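Local coordinates for DNA damage response protein Rtt109, putative (Neosartorya fumigata, PDB 5ZB9) that probably transfers the acetyl group of acetyl-CoA to a lysine of histone H3, in a reaction that depends on the chaperone Asf1, at residues F215-R218 against G219-P222; I269-D272 against D273-P276; F300-M303 against M304-Q308. All coordinates share one frame; numbering follows the deposited sequence.

How the contacts relate
All three contacts are local ones at the C-terminal ends of short helices, each with a type I beta turn in the exit, and they differ mainly in what the side chains do. Contact 2 lies on the surface and is rich in carboxylates whose partners lie outside it, whereas contacts 1 and 3 are partly buried and rely on aromatic rings. Contacts 2 and 3 belong to successive helices, 266-272 and 297-304, that touch: D270 OD2 meets R307 NH2 in a salt bridge of 3.1 Å, and L271 packs on F300. Contact 1 stands apart, its nearest atoms about 10 Å from contact 3 and about 20 Å from contact 2, beside the helix 162-177 that contributes to CoA binding.

Contact 1: residues F215-R218 against G219-P222; sequences FETR and GFFP
R218 and F221 form a local contact at the exit of the short helix 214-218, where the chain enters the loop leading to strand 235-236. The CA of R218 lies over one face of the F221 ring, 4.0 Å from its centroid and 15° off the normal, a CH-pi contact offset toward the rim. The start of the arginine side chain follows the same ring, with R218 CG 3.8 Å from F221 CE2, but the guanidinium plane stands at 79° to the ring and does not stack on it. F221 CG is anti to its own carbonyl carbon (chi1 -64°), which swings the ring back over the end of the helix. Underlying this is a type I beta turn from R218 to F221, closed by F221 N to R218 O at 3.1 Å. Two bonds of the same i-to-i+3 spacing precede it, G219 N to E216 O at 2.9 Å and F220 N to T217 O at 3.0 Å, so the exit is wound in the manner of a 3-10 helix. F220 CD2 rests 3.4 Å from T217 O, and the buried ring packs on R163, I166 and K167 of helix 162-177. W168 and R171 of that helix contact CoA when it is bound, and the F220 side chain lies about 9 Å from each of theirs. E216 adds a salt bridge to R163, while the F221 ring also meets W235.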
loop_
_atom_site.group_PDB
_atom_site.type_symbol
_atom_site.label_atom_id
_atom_site.label_comp_id
_atom_site.label_asym_id
_atom_site.label_seq_id
_atom_site.Cartn_x
_atom_site.Cartn_y
_atom_site.Cartn_z
ATOM N N PHE A 215 21.849 11.126 1.486
ATOM C CA PHE A 215 22.630 10.373 2.473
ATOM C C PHE A 215 21.779 9.977 3.673
ATOM O O PHE A 215 21.770 8.812 4.067
ATOM C CB PHE A 215 23.862 11.177 2.906
ATOM C CG PHE A 215 24.643 11.702 1.750
ATOM C CD1 PHE A 215 25.476 10.860 1.027
ATOM C CD2 PHE A 215 24.491 13.016 1.331
ATOM C CE1 PHE A 215 26.171 11.330 -0.076
ATOM C CE2 PHE A 215 25.185 13.497 0.230
ATOM C CZ PHE A 215 26.023 12.650 -0.476
ATOM N N GLU A 216 21.044 10.929 4.239
ATOM C CA GLU A 216 20.177 10.615 5.368
ATOM C C GLU A 216 19.065 9.623 4.967
ATOM O O GLU A 216 18.704 8.742 5.743
ATOM C CB GLU A 216 19.576 11.898 5.955
ATOM C CG GLU A 216 18.617 11.654 7.111
ATOM C CD GLU A 216 18.202 12.925 7.838
ATOM O OE1 GLU A 216 18.040 13.983 7.184
ATOM O OE2 GLU A 216 18.026 12.857 9.075
ATOM N N THR A 217 18.543 9.755 3.752
ATOM C CA THR A 217 17.491 8.860 3.265
ATOM C C THR A 217 17.940 7.401 3.219
ATOM O O THR A 217 17.136 6.501 3.442
ATOM C CB THR A 217 17.012 9.281 1.861
ATOM O OG1 THR A 217 16.520 10.626 1.910
ATOM C CG2 THR A 217 15.911 8.381 1.369
ATOM N N ARG A 218 19.220 7.157 2.943
ATOM C CA ARG A 218 19.732 5.782 2.938
ATOM C C ARG A 218 19.683 5.183 4.344
ATOM O O ARG A 218 19.703 3.961 4.513
ATOM C CB ARG A 218 21.160 5.719 2.384
ATOM C CG ARG A 218 21.263 6.058 0.903
ATOM C CD ARG A 218 22.709 6.032 0.405
ATOM N NE ARG A 218 23.264 4.681 0.378
ATOM C CZ ARG A 218 24.112 4.198 1.282
ATOM N NH1 ARG A 218 24.522 4.961 2.287
ATOM N NH2 ARG A 218 24.559 2.953 1.177
ATOM N N GLY A 219 19.597 6.044 5.353
ATOM C CA GLY A 219 19.437 5.577 6.718
ATOM C C GLY A 219 18.146 4.801 6.913
ATOM O O GLY A 219 18.018 4.028 7.858
ATOM N N PHE A 220 17.181 4.997 6.018
ATOM C CA PHE A 220 15.902 4.317 6.150
ATOM C C PHE A 220 15.921 2.947 5.480
ATOM O O PHE A 220 15.077 2.102 5.777
ATOM C CB PHE A 220 14.773 5.169 5.565
ATOM C CG PHE A 220 14.563 6.473 6.279
ATOM C CD1 PHE A 220 14.079 6.498 7.580
ATOM C CD2 PHE A 220 14.844 7.677 5.649
ATOM C CE1 PHE A 220 13.890 7.702 8.246
ATOM C CE2 PHE A 220 14.659 8.883 6.310
ATOM C CZ PHE A 220 14.182 8.893 7.614
ATOM N N PHE A 221 16.880 2.732 4.578
ATOM C CA PHE A 221 16.969 1.470 3.843
ATOM C C PHE A 221 17.278 0.302 4.784
ATOM O O PHE A 221 17.988 0.475 5.765
ATOM C CB PHE A 221 18.049 1.540 2.748
ATOM C CG PHE A 221 17.768 2.542 1.650
ATOM C CD1 PHE A 221 16.545 3.191 1.559
ATOM C CD2 PHE A 221 18.741 2.826 0.697
ATOM C CE1 PHE A 221 16.304 4.104 0.544
ATOM C CE2 PHE A 221 18.503 3.741 -0.320
ATOM C CZ PHE A 221 17.290 4.376 -0.400
ATOM N N PRO A 222 16.764 -0.897 4.476
ATOM C CA PRO A 222 17.141 -2.090 5.253
ATOM C C PRO A 222 18.639 -2.410 5.115
ATOM O O PRO A 222 19.233 -2.081 4.088
ATOM C CB PRO A 222 16.291 -3.207 4.634
ATOM C CG PRO A 222 15.260 -2.516 3.792
ATOM C CD PRO A 222 15.834 -1.212 3.379
#

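Contact 2: residues I269-D272 against D273-P276; sequences IDLD and DELP
L271 and E274 lie side by side and point the same way at the C-terminal end of helix 266-272, with L271 CD2 3.9 Å from E274 OE2. The glutamate leaves the backbone with CG anti to its carbonyl carbon (chi1 -60°) and is extended from there, which carries its carboxylate along the flank of the leucine. E274 CB passes 3.2 Å from L271 O, the carbonyl that also accepts from E274 N at 2.9 Å. E274 OE2 is also hydrogen-bonded to the hydroxyl of S293, with a long, weak ion pair to R292.

L275 takes a similar first torsion (chi1 -58°) but is directed back at the helix, bringing its CG to 3.2 Å from D272 O. That same oxygen receives L275 N at 3.0 Å, closing a type I beta turn from D272 to L275. The last alpha-helical bond, D273 N to I269 O at 3.1 Å, is followed by i-to-i+3 bonds, a tightening of the helix before the chain leaves it. D273 CB lies 3.6 Å from D270 O. The D272 carboxylate has its partners outside the turn: OD1 forms a salt bridge with R253 and a hydrogen bond with W291 NE1, and OD2 a salt bridge with R258, so both oxygens are engaged and the negative charge is probably well compensated.

Away from the CoA site, the contact ties the end of helix 266-272 to the loop around W291-V294, on which the buried L271 packs. L271 also packs on F300 of the following helix 297-304, and D270 bridges to R307 in the loop just after it.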
loop_
_atom_site.group_PDB
_atom_site.type_symbol
_atom_site.label_atom_id
_atom_site.label_comp_id
_atom_site.label_asym_id
_atom_site.label_seq_id
_atom_site.Cartn_x
_atom_site.Cartn_y
_atom_site.Cartn_z
ATOM N N ILE A 269 -3.878 18.976 -4.276
ATOM C CA ILE A 269 -5.193 19.582 -4.332
ATOM C C ILE A 269 -5.108 21.092 -4.071
ATOM O O ILE A 269 -5.794 21.874 -4.733
ATOM C CB ILE A 269 -6.139 18.876 -3.338
ATOM C CG1 ILE A 269 -6.549 17.518 -3.918
ATOM C CG2 ILE A 269 -7.363 19.726 -3.020
ATOM C CD1 ILE A 269 -7.202 16.592 -2.913
ATOM N N ASP A 270 -4.240 21.495 -3.144
ATOM C CA ASP A 270 -3.973 22.907 -2.889
ATOM C C ASP A 270 -3.350 23.592 -4.089
ATOM O O ASP A 270 -3.678 24.738 -4.402
ATOM C CB ASP A 270 -3.047 23.080 -1.686
ATOM C CG ASP A 270 -3.761 22.890 -0.376
ATOM O OD1 ASP A 270 -4.953 22.523 -0.406
ATOM O OD2 ASP A 270 -3.132 23.097 0.685
ATOM N N LEU A 271 -2.427 22.901 -4.744
ATOM C CA LEU A 271 -1.784 23.458 -5.920
ATOM C C LEU A 271 -2.790 23.543 -7.069
ATOM O O LEU A 271 -2.815 24.531 -7.792
ATOM C CB LEU A 271 -0.570 22.625 -6.325
ATOM C CG LEU A 271 0.619 22.598 -5.369
ATOM C CD1 LEU A 271 1.545 21.452 -5.733
ATOM C CD2 LEU A 271 1.365 23.920 -5.398
ATOM N N ASP A 272 -3.622 22.515 -7.226
ATOM C CA ASP A 272 -4.655 22.524 -8.261
ATOM C C ASP A 272 -5.578 23.734 -8.112
ATOM O O ASP A 272 -6.052 24.281 -9.103
ATOM C CB ASP A 272 -5.486 21.237 -8.228
ATOM C CG ASP A 272 -4.821 20.080 -8.974
ATOM O OD1 ASP A 272 -3.759 20.280 -9.614
ATOM O OD2 ASP A 272 -5.377 18.962 -8.930
ATOM N N ASP A 273 -5.821 24.157 -6.877
ATOM C CA ASP A 273 -6.687 25.301 -6.633
ATOM C C ASP A 273 -6.028 26.645 -6.991
ATOM O O ASP A 273 -6.672 27.687 -6.940
ATOM C CB ASP A 273 -7.144 25.314 -5.176
ATOM C CG ASP A 273 -8.576 25.831 -5.018
ATOM O OD1 ASP A 273 -9.475 25.315 -5.723
ATOM O OD2 ASP A 273 -8.801 26.757 -4.200
ATOM N N GLU A 274 -4.748 26.627 -7.350
ATOM C CA GLU A 274 -4.106 27.822 -7.890
ATOM C C GLU A 274 -4.484 28.000 -9.361
ATOM O O GLU A 274 -4.318 29.080 -9.924
ATOM C CB GLU A 274 -2.582 27.752 -7.749
ATOM C CG GLU A 274 -2.079 27.636 -6.322
ATOM C CD GLU A 274 -0.554 27.568 -6.225
ATOM O OE1 GLU A 274 0.129 27.535 -7.274
ATOM O OE2 GLU A 274 -0.034 27.553 -5.090
ATOM N N LEU A 275 -4.985 26.937 -9.983
ATOM C CA LEU A 275 -5.412 26.995 -11.384
ATOM C C LEU A 275 -6.667 27.842 -11.545
ATOM O O LEU A 275 -7.494 27.899 -10.637
ATOM C CB LEU A 275 -5.678 25.590 -11.934
ATOM C CG LEU A 275 -4.534 24.577 -11.880
ATOM C CD1 LEU A 275 -4.976 23.234 -12.432
ATOM C CD2 LEU A 275 -3.336 25.093 -12.633
ATOM N N PRO A 276 -6.818 28.502 -12.701
ATOM C CA PRO A 276 -8.070 29.223 -12.970
ATOM C C PRO A 276 -9.236 28.245 -13.107
ATOM O O PRO A 276 -9.020 27.116 -13.530
ATOM C CB PRO A 276 -7.780 29.960 -14.280
ATOM C CG PRO A 276 -6.625 29.242 -14.892
ATOM C CD PRO A 276 -5.824 28.673 -13.774
#

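Contact 3: residues F300-M303 against M304-Q308; sequences FWEM and MSFRQ
S305 reaches back to E302 at the end of helix 297-304, just where a type I beta turn from M304 to R307 leads the chain toward strand 317-324. The carbonyl oxygen of E302 is gripped twice by this one residue. The hydroxyl S305 OG donates to E302 O nearly along the C=O axis, at a modelled 2.5 Å that is short and doubtful in its exact value, while S305 N reaches the same oxygen at 3.2 Å from well above the carbonyl plane. A chi1 of 74° sets the hydroxyl between the serine's own N and carbonyl carbon, from where it can turn back to the helix. The neighbouring acceptors are served by the backbone: F300 O takes M304 N in the last alpha-helical bond (2.9 Å), M303 O takes F306 N (3.1 Å), and M304 O takes R307 N, closing the turn. R307 O accepts from S311 OG. The R307 guanidinium group forms a salt bridge with D270 of helix 266-272, which probably offsets the nearby charge of R266.

M304 CG sits over one face of the F300 ring, 4.1 Å from F300 CE2, and this buried ring continues onto F267 and L268 of helix 266-272. M303 and the exposed F306 make a Met-aromatic contact: SD approaches the ring obliquely, 5.2 Å from its centroid, and the terminal methyl M303 CE touches F306 CE1 at 3.7 Å.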
loop_
_atom_site.group_PDB
_atom_site.type_symbol
_atom_site.label_atom_id
_atom_site.label_comp_id
_atom_site.label_asym_id
_atom_site.label_seq_id
_atom_site.Cartn_x
_atom_site.Cartn_y
_atom_site.Cartn_z
ATOM N N PHE A 300 8.107 20.222 -6.833
ATOM C CA PHE A 300 7.036 19.643 -6.024
ATOM C C PHE A 300 7.602 18.908 -4.800
ATOM O O PHE A 300 7.135 19.121 -3.683
ATOM C CB PHE A 300 6.171 18.697 -6.879
ATOM C CG PHE A 300 5.128 17.935 -6.095
ATOM C CD1 PHE A 300 3.899 18.508 -5.808
ATOM C CD2 PHE A 300 5.375 16.641 -5.655
ATOM C CE1 PHE A 300 2.942 17.813 -5.085
ATOM C CE2 PHE A 300 4.421 15.940 -4.934
ATOM C CZ PHE A 300 3.203 16.526 -4.651
ATOM N N TRP A 301 8.609 18.058 -5.000
ATOM C CA TRP A 301 9.186 17.321 -3.873
ATOM C C TRP A 301 9.900 18.264 -2.900
ATOM O O TRP A 301 9.884 18.042 -1.683
ATOM C CB TRP A 301 10.153 16.224 -4.345
ATOM C CG TRP A 301 9.490 15.114 -5.113
ATOM C CD1 TRP A 301 9.767 14.730 -6.390
ATOM C CD2 TRP A 301 8.429 14.257 -4.660
ATOM N NE1 TRP A 301 8.948 13.689 -6.763
ATOM C CE2 TRP A 301 8.115 13.382 -5.722
ATOM C CE3 TRP A 301 7.714 14.146 -3.462
ATOM C CZ2 TRP A 301 7.119 12.410 -5.624
ATOM C CZ3 TRP A 301 6.723 13.181 -3.366
ATOM C CH2 TRP A 301 6.437 12.325 -4.440
ATOM N N GLU A 302 10.517 19.316 -3.429
ATOM C CA GLU A 302 11.180 20.281 -2.566
ATOM C C GLU A 302 10.164 20.997 -1.704
ATOM O O GLU A 302 10.348 21.137 -0.496
ATOM C CB GLU A 302 11.974 21.300 -3.371
ATOM C CG GLU A 302 12.812 22.206 -2.483
ATOM C CD GLU A 302 13.206 23.513 -3.158
ATOM O OE1 GLU A 302 13.003 23.645 -4.392
ATOM O OE2 GLU A 302 13.707 24.413 -2.439
ATOM N N MET A 303 9.078 21.444 -2.319
ATOM C CA MET A 303 8.077 22.204 -1.581
ATOM C C MET A 303 7.231 21.309 -0.672
ATOM O O MET A 303 6.612 21.796 0.276
ATOM C CB MET A 303 7.191 22.989 -2.549
ATOM C CG MET A 303 7.930 24.103 -3.287
ATOM S SD MET A 303 8.597 25.368 -2.168
ATOM C CE MET A 303 10.339 24.982 -2.217
ATOM N N MET A 304 7.207 20.005 -0.952
ATOM C CA MET A 304 6.553 19.061 -0.045
ATOM C C MET A 304 7.179 19.158 1.334
ATOM O O MET A 304 6.482 19.105 2.341
ATOM C CB MET A 304 6.656 17.619 -0.556
ATOM C CG MET A 304 5.338 17.017 -1.041
ATOM S SD MET A 304 3.998 17.042 0.168
ATOM C CE MET A 304 4.492 15.746 1.290
ATOM N N SER A 305 8.500 19.324 1.368
ATOM C CA SER A 305 9.236 19.369 2.625
ATOM C C SER A 305 8.872 20.547 3.522
ATOM O O SER A 305 9.310 20.589 4.670
ATOM C CB SER A 305 10.736 19.407 2.358
ATOM O OG SER A 305 11.115 20.680 1.887
ATOM N N PHE A 306 8.088 21.499 3.011
ATOM C CA PHE A 306 7.664 22.650 3.813
ATOM C C PHE A 306 6.208 22.561 4.247
ATOM O O PHE A 306 5.717 23.413 4.979
ATOM C CB PHE A 306 7.901 23.953 3.048
ATOM C CG PHE A 306 9.350 24.229 2.782
ATOM C CD1 PHE A 306 9.908 23.942 1.549
ATOM C CD2 PHE A 306 10.162 24.741 3.780
ATOM C CE1 PHE A 306 11.242 24.181 1.305
ATOM C CE2 PHE A 306 11.499 24.981 3.546
ATOM C CZ PHE A 306 12.041 24.701 2.306
ATOM N N ARG A 307 5.525 21.522 3.792
ATOM C CA ARG A 307 4.163 21.263 4.209
ATOM C C ARG A 307 4.141 20.824 5.667
ATOM O O ARG A 307 5.158 20.421 6.206
ATOM C CB ARG A 307 3.532 20.198 3.316
ATOM C CG ARG A 307 3.508 20.577 1.849
ATOM C CD ARG A 307 2.392 21.556 1.576
ATOM N NE ARG A 307 1.085 20.934 1.732
ATOM C CZ ARG A 307 -0.062 21.557 1.501
ATOM N NH1 ARG A 307 -0.050 22.826 1.110
ATOM N NH2 ARG A 307 -1.217 20.919 1.665
ATOM N N GLN A 308 2.973 20.892 6.292
ATOM C CA GLN A 308 2.842 20.579 7.702
ATOM C C GLN A 308 3.349 19.168 8.040
ATOM O O GLN A 308 4.017 18.967 9.054
ATOM C CB GLN A 308 1.381 20.740 8.129
ATOM C CG GLN A 308 1.164 20.752 9.633
ATOM C CD GLN A 308 1.057 19.354 10.231
ATOM O OE1 GLN A 308 0.400 18.469 9.668
ATOM N NE2 GLN A 308 1.707 19.148 11.376
#